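Local structure of glyoxalase family protein, putative (Bacillus anthracis str., 2QQZ) at the interface of chains A and B. The protein is of unknown function but belongs to the glyoxalase/bleomycin resistance protein/dioxygenase superfamily, many of whose members are metal-dependent enzymes. Coordinates in Å, arbitrary orientation; residue numbers count along the deposited sequence, not the author numbering. Chains: chain A/B, Glyoxalase family protein, putative.

The interface of chains A and B. Residues chain A 42, 44-45, 52, 61; chain B 102-103.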
# COMPACT_ATOMS: atom_id res chain seq x y z
N PRO A 42 -14.02 10.60 7.92
CA PRO A 42 -14.45 11.99 7.99
C PRO A 42 -15.88 12.11 7.53
O PRO A 42 -16.30 11.40 6.61
CB PRO A 42 -13.52 12.68 7.00
CG PRO A 42 -12.28 11.92 7.10
CD PRO A 42 -12.74 10.48 7.21
N GLU A 44 -17.45 14.25 5.75
CA GLU A 44 -17.63 14.66 4.35
C GLU A 44 -17.45 13.51 3.39
O GLU A 44 -17.75 13.65 2.20
CB GLU A 44 -16.57 15.68 3.96
CG GLU A 44 -15.90 16.37 5.13
CD GLU A 44 -16.52 17.71 5.40
OE1 GLU A 44 -17.14 18.24 4.44
OE2 GLU A 44 -16.39 18.24 6.54
N LEU A 45 -16.87 12.42 3.88
CA LEU A 45 -16.55 11.25 3.05
C LEU A 45 -17.48 10.06 3.30
O LEU A 45 -17.36 9.06 2.62
CB LEU A 45 -15.08 10.80 3.24
CG LEU A 45 -13.93 11.73 2.84
CD1 LEU A 45 -12.56 11.02 3.00
CD2 LEU A 45 -14.09 12.22 1.42
N TRP A 52 -12.59 2.29 7.04
CA TRP A 52 -11.20 2.53 7.38
C TRP A 52 -10.85 1.70 8.58
O TRP A 52 -11.67 1.56 9.49
CB TRP A 52 -10.99 4.01 7.74
CG TRP A 52 -11.08 4.96 6.54
CD1 TRP A 52 -11.55 4.66 5.29
CD2 TRP A 52 -10.68 6.35 6.50
NE1 TRP A 52 -11.45 5.75 4.46
CE2 TRP A 52 -10.97 6.83 5.18
CE3 TRP A 52 -10.16 7.25 7.47
CZ2 TRP A 52 -10.71 8.17 4.77
CZ3 TRP A 52 -9.90 8.59 7.07
CH2 TRP A 52 -10.17 9.03 5.73
N HIS A 61 -7.69 1.89 3.91
CA HIS A 61 -8.94 2.49 3.57
C HIS A 61 -9.56 1.57 2.50
O HIS A 61 -9.00 1.36 1.43
CB HIS A 61 -8.81 3.91 2.99
CG HIS A 61 -8.22 4.91 3.94
ND1 HIS A 61 -8.16 6.26 3.63
CD2 HIS A 61 -7.82 4.80 5.23
CE1 HIS A 61 -7.63 6.90 4.65
NE2 HIS A 61 -7.43 6.05 5.64
N ALA B 102 -11.59 17.05 -1.67
CA ALA B 102 -12.68 16.23 -1.11
C ALA B 102 -12.58 15.95 0.40
O ALA B 102 -13.60 15.86 1.08
CB ALA B 102 -12.77 14.90 -1.87
N ARG B 103 -11.35 15.83 0.91
CA ARG B 103 -11.09 15.65 2.34
C ARG B 103 -10.61 16.99 2.94
O ARG B 103 -9.53 17.47 2.59
CB ARG B 103 -10.04 14.54 2.50
CG ARG B 103 -9.96 13.93 3.85
CD ARG B 103 -8.86 12.88 3.90
NE ARG B 103 -8.53 12.58 5.30
CZ ARG B 103 -7.65 11.66 5.71
NH1 ARG B 103 -6.96 10.89 4.83
NH2 ARG B 103 -7.44 11.51 7.02
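The guanidinium of B:Arg103 meets the rim of the six-membered ring of A:Trp52 almost tip to tip. CH2 of the indole lies over the centre of one guanidinium face, 3.6 Å from CZ of B:Arg103. The two planes are turned 60° apart, so the ring presents its outer corner to the flat cation and no parallel stack forms. The neighbouring indole atom CZ3 of A:Trp52 comes within 3.8 Å of NH2 of B:Arg103. The arginine reaches this position with CG anti to the backbone N (chi1 -162°) and the chain extended from CG to NE. Along that stem A:Leu45 crosses at about a right angle, its CD1 methyl 4.0 Å from CG of B:Arg103. The other methyl of A:Leu45, CD2, rests against the backbone carbonyl of B:Ala102, 3.7 Å from its O. On the side of the indole plane where the guanidinium also lies, A:His61 lays its imidazole over the ring, with CE2 of A:Trp52 over the imidazole centre and CE1 of A:His61 offset toward the indole rim; this may help to hold the tryptophan in place. The same CE1 of A:His61 lies 4.0 Å from NH1 of B:Arg103. Farther out, CG of A:Pro42 approaches NE of B:Arg103 at 4.2 Å, while CB of A:Glu44 skirts the carbonyl of B:Ala102. No hydrogen bond or salt bridge spans this patch, which relies on van der Waals contact. B:Ala102 and B:Arg103 occupy the loop between strands 98-100 and 106-112. They face the 3-10 helix 43-48, the preceding loop at A:Pro42, and adjacent strands 51-55 and 58-64 of chain A, an arrangement repeated by the two-fold axis with the chains exchanged.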